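Local coordinates for protein dihydroorotase (Agrobacterium tumefaciens, PDB 2OGJ) that removes the acetyl group from acetyl-(R)-mandelate in vitro, acting as an esterase with a two-zinc centre in a TIM barrel of the amidohydrolase family, at residues S269-F272 against K273-E276; N320-E323 against A324-N328; M337-R340 against L341-G344; A361-S364 against N365-S369. All coordinates share one frame; numbering follows the deposited sequence.

Contact 1. Residues S269-F272 against K273-E276; sequences SFSF and KVAE
Ser271 meets Val274 and Ala275 just where the chain turns into the helix starting at Phe272, and its two oxygens do different jobs there. Among the polar contacts, Ser271 OG accepts from Val274 N in a weak bond of 3.3 Å that is nonetheless almost straight. The torsion chi1 of 172° sets the hydroxyl opposite Ser271 N and beside the carbonyl carbon, which brings it to the N-H of Val274. Backbone bonds follow in regular order: Ala275 N reaches Ser271 O at 3.1 Å, and Glu276 N reaches Phe272 O at 2.8 Å.

Two apolar contacts accompany the cap. Phe270 brings CE1 to 3.7 Å from Ala275 CB, its ring lying obliquely to the methyl, while Val274 CG2 rests on Ser271 CB at 3.8 Å. The Phe270 ring also touches His265, Ile263 and helix 304-313.

The contact of Phe270, just before the N-cap, with Ala275, four residues after the cap, has the N'-N4 spacing of a hydrophobic staple, and it accompanies the serine N-cap. Here the pair starts helix 272-280 after barrel strand 260-262, with the Phe270 side chain about 11 Å from a zinc ion.

Contact 2. Residues N320-E323 against A324-N328; sequences NVVE and AVTRN
Thr326 folds its side chain back over the last turn of helix 318-323, and all its outer atoms gather round one backbone oxygen, Val322 O. Its CB lies 3.5 Å from Val322 O. Beyond CB the side chain divides. The hydroxyl branch, held between the backbone N and the carbonyl carbon by chi1 of 53°, donates from Thr326 OG1 to Val322 O at 2.7 Å, tilted 33° from the carbonyl plane. The methyl CG2 also lies 3.5 Å from Val322 O; the threonine side chain further touches Pro71 and Trp73 of strand 68-75. Val325 N adds a weak bond to the same oxygen, and Val325 CG1 touches it as well, so this carbonyl, at a point where helical bonding breaks off, still has donors to satisfy it.

One residue on, Glu323 O is gripped twice. Asn328 N comes to it at 3.1 Å nearly along the C=O axis, whereas Thr326 N, at 3.3 Å, stands above the carbonyl plane. The Glu323 CG methylene packs beside the Asn328 side chain, with carboxylate and amide planes 56° apart. Nearby, Arg327 turns its guanidinium to a salt bridge with Glu338.

Ala324 is the first residue to leave helical angles, though its N still bonds Asn320 O at 2.9 Å. Thr326 stands at the N-cap position of helix 327-332, but spends its hydroxyl backward on the preceding helix. The whole is a short interhelical bend of the TIM-barrel domain, lying against barrel strand 68-75.

Contact 3. Residues M337-R340 against L341-G344; sequences MENR and LDVG
Asn339 and Asp342 face each other across a tight turn, with the amide of one set almost square to the carboxylate of the other, their planes 75° apart. From this crossed position Asn339 ND2 directs an N-H, close to its own amide plane, at Asp342 OD2, 3.2 Å away. The carboxylate oxygen is met on its syn side, yet 34° out of the carboxylate plane. A second, weak bond runs from Asn339 ND2 to Asp342 OD1 at 3.3 Å, so the amide nitrogen sits in a lopsided fork. With CG opposite the carbonyl carbon (chi1 -67°), Asn339 carries its amide to the Asp342 carboxylate, and Asn339 CB comes alongside the aspartate group.

The backbone beneath is a type I beta turn, closed by Asp342 N donating to Asn339 O at 3.0 Å. It belongs to the loop between helix 327-332 and strand 348-362, where the chain leaves the barrel for the beta-rich part of the molecule; a little further on, Gly344 makes a backbone bond with Ile46 of the four-stranded sheet.

At the middle of the turn, Arg340 and Leu341 both touch Phe27 instead of joining the Asn339-Asp342 pair. The arginine chain is bent at chi2 and chi3, which brings one face of its guanidinium over Met337 CA, while NH2 makes a long, weak ion pair with Asp348.

Contact 4. Residues A361-S364 against N365-S369; sequences ATDS and NGDVS
Asp363 and Asn365 meet at the tip of the hairpin, where the Asp363 carboxylate folds in over the backbone of the turn. With chi1 of 63° its CG sits between the backbone N and the carbonyl carbon, and Asp363 OD2 receives Asn365 N at 2.8 Å from above the carboxylate plane, an Asx turn. Asp367 N is also 2.9 Å from Asp363 OD2. The other oxygen, OD1, accepts from Phe272 N, fastening the tip to the start of helix 272-280.

Asn365 lays its CB against the same carboxylate, 3.4 Å from Asp363 OD2, with its amide plane nearly perpendicular to that group. Its amide is hydrogen-bonded at both ends, OD1 to Lys236 NZ and ND2 to Gly235 O.

Ala361 closes the other end. Its N bonds Ser369 O at 2.8 Å and its O receives Ser369 N at 3.0 Å, the paired bonds of an antiparallel hydrogen-bonded pair; Thr362 and Val368 follow as a non-hydrogen-bonded pair, touching through CB and CG2. Asp363 N to Asp367 O at 3.1 Å is the last rung before a type I turn with a G1 beta bulge, in which Gly366 takes positive phi and its N reaches Asp363 O.

The Asp363 and Asp367 side chains lie side by side, with Asp363 OD1 and Asp367 OD2 4.5 Å apart. The N-H groups around Asp363 probably stabilise its negative charge, and the distant Lys273, in a long, weak ion pair, may ease that of Asp367.

Overall arrangement
From the N terminus the four contacts come in series, each a local turn or cap, with no nesting or crossing. Contact 1 closes the loop after strand 260-262 and opens helix 272-280; contact 2 bends helix 318-323 into 327-332; contact 3 turns the loop before strand 348-362; contact 4 closes the hairpin of strands 348-362 and 368-382. Contacts 1 and 4, far apart in sequence, touch, with Phe270 O probably bonded to Ser364 N at 2.8 Å. Contacts 2 and 3 also touch, the selenium of Met337 packing near Thr326. Contacts 3 and 4, with centres about 38 Å apart, lie on opposite sides of the chain's centre, near the two ends of the long strand 348-362.

Contact 1. Residues S269-F272 against K273-E276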
ATOM      1  N   SER A 269     -16.141   5.146  24.585  1.00 52.54           N
ATOM      2  CA  SER A 269     -17.484   5.069  24.000  1.00 52.40           C
ATOM      3  C   SER A 269     -18.763   5.421  24.782  1.00 51.84           C
ATOM      4  O   SER A 269     -19.875   5.110  24.315  1.00 50.88           O
ATOM      5  CB  SER A 269     -17.656   3.684  23.378  1.00 52.68           C
ATOM      6  OG  SER A 269     -16.520   3.354  22.592  1.00 53.78           O
ATOM      7  N   PHE A 270     -18.636   6.047  25.953  1.00 50.70           N
ATOM      8  CA  PHE A 270     -19.831   6.436  26.697  1.00 50.06           C
ATOM      9  C   PHE A 270     -19.774   7.837  27.268  1.00 49.19           C
ATOM     10  O   PHE A 270     -18.806   8.216  27.919  1.00 47.14           O
ATOM     11  CB  PHE A 270     -20.142   5.470  27.837  1.00 50.68           C
ATOM     12  CG  PHE A 270     -21.405   5.818  28.588  1.00 51.41           C
ATOM     13  CD1 PHE A 270     -22.656   5.580  28.022  1.00 50.40           C
ATOM     14  CD2 PHE A 270     -21.343   6.428  29.846  1.00 49.84           C
ATOM     15  CE1 PHE A 270     -23.824   5.945  28.698  1.00 50.36           C
ATOM     16  CE2 PHE A 270     -22.507   6.795  30.525  1.00 47.86           C
ATOM     17  CZ  PHE A 270     -23.747   6.554  29.953  1.00 48.23           C
ATOM     18  N   SER A 271     -20.843   8.589  27.014  1.00 50.01           N
ATOM     19  CA  SER A 271     -20.987   9.957  27.491  1.00 49.18           C
ATOM     20  C   SER A 271     -22.319  10.138  28.223  1.00 47.94           C
ATOM     21  O   SER A 271     -23.374   9.744  27.713  1.00 45.33           O
ATOM     22  CB  SER A 271     -20.940  10.931  26.314  1.00 50.76           C
ATOM     23  OG  SER A 271     -21.256  12.252  26.738  1.00 51.28           O
ATOM     24  N   PHE A 272     -22.203  10.767  29.437  1.00 47.28           N
ATOM     25  CA  PHE A 272     -23.421  10.971  30.219  1.00 47.79           C
ATOM     26  C   PHE A 272     -24.344  11.903  29.456  1.00 47.61           C
ATOM     27  O   PHE A 272     -25.556  11.681  29.388  1.00 46.22           O
ATOM     28  CB  PHE A 272     -23.105  11.641  31.548  1.00 47.93           C
ATOM     29  CG  PHE A 272     -22.561  10.725  32.581  1.00 47.24           C
ATOM     30  CD1 PHE A 272     -23.356   9.727  33.133  1.00 48.00           C
ATOM     31  CD2 PHE A 272     -21.272  10.901  33.063  1.00 47.96           C
ATOM     32  CE1 PHE A 272     -22.882   8.917  34.163  1.00 46.23           C
ATOM     33  CE2 PHE A 272     -20.782  10.097  34.095  1.00 48.88           C
ATOM     34  CZ  PHE A 272     -21.594   9.104  34.645  1.00 48.36           C
ATOM     35  N   LYS A 273     -23.753  12.962  28.905  1.00 48.25           N
ATOM     36  CA  LYS A 273     -24.481  13.965  28.149  1.00 48.96           C
ATOM     37  C   LYS A 273     -25.209  13.376  26.947  1.00 49.50           C
ATOM     38  O   LYS A 273     -26.395  13.642  26.759  1.00 50.95           O
ATOM     39  CB  LYS A 273     -23.526  15.077  27.735  1.00 47.99           C
ATOM     40  CG  LYS A 273     -22.834  15.648  28.956  1.00 51.09           C
ATOM     41  CD  LYS A 273     -22.031  16.907  28.702  1.00 53.42           C
ATOM     42  CE  LYS A 273     -21.550  17.491  30.041  1.00 55.31           C
ATOM     43  NZ  LYS A 273     -20.655  18.685  29.899  1.00 57.86           N
ATOM     44  N   VAL A 274     -24.528  12.566  26.144  1.00 49.50           N
ATOM     45  CA  VAL A 274     -25.182  11.962  24.988  1.00 49.88           C
ATOM     46  C   VAL A 274     -26.356  11.112  25.450  1.00 50.27           C
ATOM     47  O   VAL A 274     -27.462  11.241  24.931  1.00 49.72           O
ATOM     48  CB  VAL A 274     -24.220  11.071  24.169  1.00 50.85           C
ATOM     49  CG1 VAL A 274     -25.006  10.250  23.164  1.00 49.49           C
ATOM     50  CG2 VAL A 274     -23.200  11.937  23.445  1.00 48.54           C
ATOM     51  N   ALA A 275     -26.116  10.254  26.437  1.00 52.49           N
ATOM     52  CA  ALA A 275     -27.150   9.368  26.970  1.00 53.68           C
ATOM     53  C   ALA A 275     -28.331  10.106  27.585  1.00 54.43           C
ATOM     54  O   ALA A 275     -29.476   9.679  27.446  1.00 52.99           O
ATOM     55  CB  ALA A 275     -26.539   8.421  28.002  1.00 54.48           C
ATOM     56  N   GLU A 276     -28.048  11.204  28.275  1.00 58.24           N
ATOM     57  CA  GLU A 276     -29.101  11.979  28.917  1.00 60.23           C
ATOM     58  C   GLU A 276     -30.034  12.479  27.840  1.00 61.14           C
ATOM     59  O   GLU A 276     -31.232  12.204  27.847  1.00 61.70           O
ATOM     60  CB  GLU A 276     -28.513  13.172  29.671  1.00 63.45           C
ATOM     61  CG  GLU A 276     -29.315  13.572  30.898  1.00 68.11           C
ATOM     62  CD  GLU A 276     -28.949  14.948  31.432  1.00 69.60           C
ATOM     63  OE1 GLU A 276     -27.739  15.235  31.595  1.00 69.69           O
ATOM     64  OE2 GLU A 276     -29.879  15.746  31.701  1.00 70.05           O
TER

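Contact 2. Residues N320-E323 against A324-N328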
ATOM      1  N   ASN A 320     -36.102  -1.126  32.998  1.00 54.91           N
ATOM      2  CA  ASN A 320     -35.524  -1.185  31.674  1.00 54.34           C
ATOM      3  C   ASN A 320     -34.036  -1.456  31.751  1.00 52.60           C
ATOM      4  O   ASN A 320     -33.491  -2.090  30.845  1.00 51.45           O
ATOM      5  CB  ASN A 320     -35.873   0.078  30.895  1.00 57.51           C
ATOM      6  CG  ASN A 320     -37.373   0.229  30.733  1.00 59.50           C
ATOM      7  OD1 ASN A 320     -38.081  -0.748  30.478  1.00 20.57           O
ATOM      8  ND2 ASN A 320     -37.867   1.452  30.883  1.00 20.56           N
ATOM      9  N   VAL A 321     -33.359  -1.005  32.789  1.00 52.35           N
ATOM     10  CA  VAL A 321     -31.924  -1.245  32.916  1.00 51.67           C
ATOM     11  C   VAL A 321     -31.689  -2.741  33.159  1.00 52.00           C
ATOM     12  O   VAL A 321     -30.771  -3.332  32.583  1.00 53.24           O
ATOM     13  CB  VAL A 321     -31.290  -0.418  34.089  1.00 50.66           C
ATOM     14  CG1 VAL A 321     -29.849  -0.832  34.292  1.00 50.16           C
ATOM     15  CG2 VAL A 321     -31.352   1.089  33.791  1.00 48.67           C
ATOM     16  N   VAL A 322     -32.521  -3.343  34.006  1.00 50.90           N
ATOM     17  CA  VAL A 322     -32.420  -4.770  34.330  1.00 49.53           C
ATOM     18  C   VAL A 322     -32.658  -5.579  33.061  1.00 49.48           C
ATOM     19  O   VAL A 322     -32.013  -6.593  32.812  1.00 50.33           O
ATOM     20  CB  VAL A 322     -33.495  -5.206  35.396  1.00 48.18           C
ATOM     21  CG1 VAL A 322     -33.438  -6.723  35.626  1.00 45.17           C
ATOM     22  CG2 VAL A 322     -33.281  -4.461  36.704  1.00 42.16           C
ATOM     23  N   GLU A 323     -33.598  -5.118  32.257  1.00 49.75           N
ATOM     24  CA  GLU A 323     -33.932  -5.795  31.018  1.00 49.92           C
ATOM     25  C   GLU A 323     -32.823  -5.656  29.972  1.00 49.02           C
ATOM     26  O   GLU A 323     -32.581  -6.575  29.186  1.00 46.08           O
ATOM     27  CB  GLU A 323     -35.235  -5.218  30.491  1.00 52.45           C
ATOM     28  CG  GLU A 323     -35.497  -5.521  29.051  1.00 60.26           C
ATOM     29  CD  GLU A 323     -36.799  -4.930  28.582  1.00 63.74           C
ATOM     30  OE1 GLU A 323     -37.853  -5.378  29.088  1.00 67.57           O
ATOM     31  OE2 GLU A 323     -36.765  -4.015  27.726  1.00 64.69           O
ATOM     32  N   ALA A 324     -32.157  -4.502  29.969  1.00 48.56           N
ATOM     33  CA  ALA A 324     -31.071  -4.219  29.032  1.00 47.92           C
ATOM     34  C   ALA A 324     -29.785  -4.887  29.510  1.00 47.50           C
ATOM     35  O   ALA A 324     -28.682  -4.521  29.112  1.00 47.50           O
ATOM     36  CB  ALA A 324     -30.866  -2.731  28.934  1.00 46.31           C
ATOM     37  N   VAL A 325     -29.941  -5.888  30.366  1.00 47.11           N
ATOM     38  CA  VAL A 325     -28.796  -6.572  30.927  1.00 45.62           C
ATOM     39  C   VAL A 325     -29.151  -8.046  31.123  1.00 44.35           C
ATOM     40  O   VAL A 325     -28.360  -8.839  31.617  1.00 43.83           O
ATOM     41  CB  VAL A 325     -28.384  -5.865  32.247  1.00 44.57           C
ATOM     42  CG1 VAL A 325     -28.866  -6.623  33.448  1.00 44.63           C
ATOM     43  CG2 VAL A 325     -26.898  -5.641  32.269  1.00 45.52           C
ATOM     44  N   THR A 326     -30.347  -8.410  30.686  1.00 44.62           N
ATOM     45  CA  THR A 326     -30.803  -9.791  30.777  1.00 45.16           C
ATOM     46  C   THR A 326     -31.553 -10.259  29.513  1.00 45.25           C
ATOM     47  O   THR A 326     -30.962 -10.850  28.607  1.00 45.19           O
ATOM     48  CB  THR A 326     -31.713  -9.997  32.006  1.00 43.99           C
ATOM     49  OG1 THR A 326     -32.767  -9.030  31.979  1.00 44.59           O
ATOM     50  CG2 THR A 326     -30.910  -9.850  33.294  1.00 41.10           C
ATOM     51  N   ARG A 327     -32.851  -9.985  29.456  1.00 46.55           N
ATOM     52  CA  ARG A 327     -33.688 -10.397  28.335  1.00 48.40           C
ATOM     53  C   ARG A 327     -33.255  -9.878  26.959  1.00 48.16           C
ATOM     54  O   ARG A 327     -33.276 -10.624  25.971  1.00 46.66           O
ATOM     55  CB  ARG A 327     -35.128  -9.980  28.613  1.00 50.35           C
ATOM     56  CG  ARG A 327     -35.615 -10.418  29.993  1.00 56.25           C
ATOM     57  CD  ARG A 327     -36.645 -11.513  29.900  1.00 59.85           C
ATOM     58  NE  ARG A 327     -37.879 -10.982  29.343  1.00 62.70           N
ATOM     59  CZ  ARG A 327     -38.813 -11.731  28.775  1.00 64.18           C
ATOM     60  NH1 ARG A 327     -38.648 -13.046  28.691  1.00 63.83           N
ATOM     61  NH2 ARG A 327     -39.900 -11.159  28.276  1.00 65.71           N
ATOM     62  N   ASN A 328     -32.859  -8.612  26.896  1.00 48.12           N
ATOM     63  CA  ASN A 328     -32.459  -8.016  25.624  1.00 48.14           C
ATOM     64  C   ASN A 328     -31.154  -8.517  25.024  1.00 47.76           C
ATOM     65  O   ASN A 328     -31.132  -8.887  23.852  1.00 47.26           O
ATOM     66  CB  ASN A 328     -32.428  -6.491  25.740  1.00 47.52           C
ATOM     67  CG  ASN A 328     -33.809  -5.900  25.845  1.00 46.35           C
ATOM     68  OD1 ASN A 328     -33.960  -4.718  26.105  1.00 47.89           O
ATOM     69  ND2 ASN A 328     -34.829  -6.726  25.642  1.00 44.48           N
TER

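Contact 3. Residues M337-R340 against L341-G344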
HETATM    1  N   MSE A 337     -34.622 -17.167  27.742  1.00 56.10           N
HETATM    2  CA  MSE A 337     -34.779 -16.608  29.081  1.00 58.04           C
HETATM    3  C   MSE A 337     -36.240 -16.591  29.556  1.00 59.52           C
HETATM    4  O   MSE A 337     -36.655 -15.730  30.329  1.00 59.67           O
HETATM    5  CB  MSE A 337     -34.166 -15.200  29.109  1.00 57.21           C
HETATM    6  CG  MSE A 337     -33.920 -14.665  30.491  1.00 56.81           C
HETATM    7 SE   MSE A 337     -32.613 -13.469  30.503  1.00 77.05          SE
HETATM    8  CE  MSE A 337     -31.258 -14.513  30.622  1.00 55.58           C
ATOM      9  N   GLU A 338     -37.012 -17.567  29.096  1.00 61.72           N
ATOM     10  CA  GLU A 338     -38.411 -17.654  29.468  1.00 62.86           C
ATOM     11  C   GLU A 338     -38.609 -18.666  30.580  1.00 61.77           C
ATOM     12  O   GLU A 338     -37.752 -19.517  30.817  1.00 60.73           O
ATOM     13  CB  GLU A 338     -39.262 -18.055  28.257  1.00 66.07           C
ATOM     14  CG  GLU A 338     -39.275 -17.031  27.128  1.00 72.35           C
ATOM     15  CD  GLU A 338     -39.666 -15.628  27.595  1.00 76.86           C
ATOM     16  OE1 GLU A 338     -39.732 -14.722  26.736  1.00 80.05           O
ATOM     17  OE2 GLU A 338     -39.905 -15.418  28.811  1.00 78.39           O
ATOM     18  N   ASN A 339     -39.743 -18.547  31.263  1.00 60.73           N
ATOM     19  CA  ASN A 339     -40.114 -19.447  32.346  1.00 61.38           C
ATOM     20  C   ASN A 339     -38.946 -19.817  33.239  1.00 59.76           C
ATOM     21  O   ASN A 339     -38.927 -20.906  33.793  1.00 61.39           O
ATOM     22  CB  ASN A 339     -40.719 -20.734  31.770  1.00 63.85           C
ATOM     23  CG  ASN A 339     -42.058 -20.502  31.080  1.00 66.65           C
ATOM     24  OD1 ASN A 339     -42.147 -19.780  30.076  1.00 65.72           O
ATOM     25  ND2 ASN A 339     -43.113 -21.117  31.622  1.00 68.71           N
ATOM     26  N   ARG A 340     -37.984 -18.919  33.395  1.00 57.86           N
ATOM     27  CA  ARG A 340     -36.802 -19.214  34.198  1.00 56.89           C
ATOM     28  C   ARG A 340     -37.033 -19.576  35.658  1.00 56.59           C
ATOM     29  O   ARG A 340     -36.180 -20.208  36.271  1.00 55.77           O
ATOM     30  CB  ARG A 340     -35.816 -18.055  34.092  1.00 56.06           C
ATOM     31  CG  ARG A 340     -35.229 -17.913  32.707  1.00 55.34           C
ATOM     32  CD  ARG A 340     -34.078 -18.862  32.476  1.00 54.00           C
ATOM     33  NE  ARG A 340     -32.817 -18.136  32.516  1.00 55.70           N
ATOM     34  CZ  ARG A 340     -31.820 -18.323  31.659  1.00 58.20           C
ATOM     35  NH1 ARG A 340     -31.930 -19.223  30.686  1.00 57.73           N
ATOM     36  NH2 ARG A 340     -30.714 -17.594  31.769  1.00 62.01           N
ATOM     37  N   LEU A 341     -38.179 -19.183  36.214  1.00 57.39           N
ATOM     38  CA  LEU A 341     -38.495 -19.491  37.612  1.00 56.51           C
ATOM     39  C   LEU A 341     -39.207 -20.842  37.765  1.00 56.67           C
ATOM     40  O   LEU A 341     -39.354 -21.344  38.876  1.00 55.91           O
ATOM     41  CB  LEU A 341     -39.350 -18.376  38.228  1.00 55.29           C
ATOM     42  CG  LEU A 341     -38.794 -17.574  39.419  1.00 52.71           C
ATOM     43  CD1 LEU A 341     -37.387 -18.000  39.754  1.00 51.65           C
ATOM     44  CD2 LEU A 341     -38.838 -16.104  39.088  1.00 49.82           C
ATOM     45  N   ASP A 342     -39.619 -21.427  36.638  1.00 56.70           N
ATOM     46  CA  ASP A 342     -40.301 -22.724  36.597  1.00 57.64           C
ATOM     47  C   ASP A 342     -39.527 -23.789  37.357  1.00 57.94           C
ATOM     48  O   ASP A 342     -38.317 -23.678  37.522  1.00 59.71           O
ATOM     49  CB  ASP A 342     -40.447 -23.197  35.153  1.00 57.32           C
ATOM     50  CG  ASP A 342     -41.687 -22.657  34.470  1.00 58.52           C
ATOM     51  OD1 ASP A 342     -42.076 -21.487  34.706  1.00 57.32           O
ATOM     52  OD2 ASP A 342     -42.263 -23.416  33.661  1.00 60.06           O
ATOM     53  N   VAL A 343     -40.220 -24.827  37.814  1.00 56.86           N
ATOM     54  CA  VAL A 343     -39.541 -25.900  38.521  1.00 57.14           C
ATOM     55  C   VAL A 343     -38.809 -26.721  37.475  1.00 57.81           C
ATOM     56  O   VAL A 343     -39.293 -26.885  36.360  1.00 57.37           O
ATOM     57  CB  VAL A 343     -40.535 -26.805  39.296  1.00 56.76           C
ATOM     58  CG1 VAL A 343     -39.872 -28.118  39.686  1.00 56.13           C
ATOM     59  CG2 VAL A 343     -40.999 -26.099  40.552  1.00 56.19           C
ATOM     60  N   GLY A 344     -37.632 -27.222  37.828  1.00 58.58           N
ATOM     61  CA  GLY A 344     -36.869 -28.012  36.884  1.00 58.58           C
ATOM     62  C   GLY A 344     -35.901 -27.182  36.054  1.00 58.93           C
ATOM     63  O   GLY A 344     -34.913 -27.710  35.536  1.00 59.08           O
TER

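Contact 4. Residues A361-S364 against N365-S369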
ATOM      1  N   ALA A 361     -18.630   8.611  39.464  1.00 65.56           N
ATOM      2  CA  ALA A 361     -18.135   7.738  38.418  1.00 64.47           C
ATOM      3  C   ALA A 361     -17.853   8.691  37.263  1.00 63.00           C
ATOM      4  O   ALA A 361     -18.456   9.759  37.172  1.00 63.21           O
ATOM      5  CB  ALA A 361     -19.196   6.736  38.031  1.00 65.38           C
ATOM      6  N   THR A 362     -16.925   8.338  36.394  1.00 60.96           N
ATOM      7  CA  THR A 362     -16.639   9.216  35.279  1.00 59.23           C
ATOM      8  C   THR A 362     -16.775   8.425  33.996  1.00 57.94           C
ATOM      9  O   THR A 362     -16.396   7.260  33.940  1.00 56.89           O
ATOM     10  CB  THR A 362     -15.229   9.836  35.409  1.00 59.45           C
ATOM     11  OG1 THR A 362     -14.632   9.972  34.109  1.00 58.88           O
ATOM     12  CG2 THR A 362     -14.351   8.979  36.317  1.00 59.06           C
ATOM     13  N   ASP A 363     -17.339   9.066  32.974  1.00 57.49           N
ATOM     14  CA  ASP A 363     -17.558   8.437  31.666  1.00 56.44           C
ATOM     15  C   ASP A 363     -16.326   8.480  30.767  1.00 56.29           C
ATOM     16  O   ASP A 363     -15.232   8.879  31.187  1.00 56.64           O
ATOM     17  CB  ASP A 363     -18.747   9.105  30.946  1.00 55.42           C
ATOM     18  CG  ASP A 363     -18.500  10.591  30.625  1.00 54.38           C
ATOM     19  OD1 ASP A 363     -19.445  11.296  30.200  1.00 54.55           O
ATOM     20  OD2 ASP A 363     -17.359  11.064  30.788  1.00 53.82           O
ATOM     21  N   SER A 364     -16.520   8.079  29.518  1.00 56.28           N
ATOM     22  CA  SER A 364     -15.445   8.057  28.540  1.00 56.45           C
ATOM     23  C   SER A 364     -15.051   9.459  28.086  1.00 56.52           C
ATOM     24  O   SER A 364     -14.167   9.624  27.240  1.00 54.78           O
ATOM     25  CB  SER A 364     -15.866   7.221  27.338  1.00 56.92           C
ATOM     26  OG  SER A 364     -16.265   5.929  27.751  1.00 58.22           O
ATOM     27  N   ASN A 365     -15.718  10.465  28.645  1.00 57.44           N
ATOM     28  CA  ASN A 365     -15.420  11.858  28.310  1.00 58.27           C
ATOM     29  C   ASN A 365     -14.839  12.654  29.465  1.00 58.03           C
ATOM     30  O   ASN A 365     -14.788  13.884  29.423  1.00 57.88           O
ATOM     31  CB  ASN A 365     -16.666  12.571  27.775  1.00 58.27           C
ATOM     32  CG  ASN A 365     -16.865  12.331  26.300  1.00 57.73           C
ATOM     33  OD1 ASN A 365     -15.896  12.261  25.549  1.00 60.36           O
ATOM     34  ND2 ASN A 365     -18.116  12.212  25.873  1.00 56.34           N
ATOM     35  N   GLY A 366     -14.396  11.949  30.497  1.00 58.56           N
ATOM     36  CA  GLY A 366     -13.819  12.630  31.640  1.00 60.17           C
ATOM     37  C   GLY A 366     -14.868  13.316  32.492  1.00 61.22           C
ATOM     38  O   GLY A 366     -14.567  13.754  33.601  1.00 60.93           O
ATOM     39  N   ASP A 367     -16.091  13.424  31.976  1.00 62.61           N
ATOM     40  CA  ASP A 367     -17.190  14.041  32.717  1.00 63.48           C
ATOM     41  C   ASP A 367     -17.501  13.202  33.943  1.00 62.77           C
ATOM     42  O   ASP A 367     -17.669  11.988  33.849  1.00 61.75           O
ATOM     43  CB  ASP A 367     -18.436  14.142  31.840  1.00 65.93           C
ATOM     44  CG  ASP A 367     -18.629  15.523  31.259  1.00 69.21           C
ATOM     45  OD1 ASP A 367     -18.999  16.436  32.032  1.00 72.75           O
ATOM     46  OD2 ASP A 367     -18.406  15.696  30.041  1.00 69.80           O
ATOM     47  N   VAL A 368     -17.577  13.853  35.095  1.00 62.82           N
ATOM     48  CA  VAL A 368     -17.861  13.144  36.327  1.00 63.29           C
ATOM     49  C   VAL A 368     -19.273  13.394  36.827  1.00 63.78           C
ATOM     50  O   VAL A 368     -19.738  14.528  36.846  1.00 65.68           O
ATOM     51  CB  VAL A 368     -16.866  13.550  37.428  1.00 62.34           C
ATOM     52  CG1 VAL A 368     -17.352  13.064  38.778  1.00 64.09           C
ATOM     53  CG2 VAL A 368     -15.507  12.951  37.137  1.00 61.88           C
ATOM     54  N   SER A 369     -19.957  12.321  37.203  1.00 62.90           N
ATOM     55  CA  SER A 369     -21.300  12.413  37.750  1.00 63.57           C
ATOM     56  C   SER A 369     -21.301  11.592  39.039  1.00 64.29           C
ATOM     57  O   SER A 369     -20.544  10.629  39.166  1.00 64.56           O
ATOM     58  CB  SER A 369     -22.323  11.850  36.765  1.00 63.62           C
ATOM     59  OG  SER A 369     -23.600  11.727  37.370  1.00 62.63           O
TER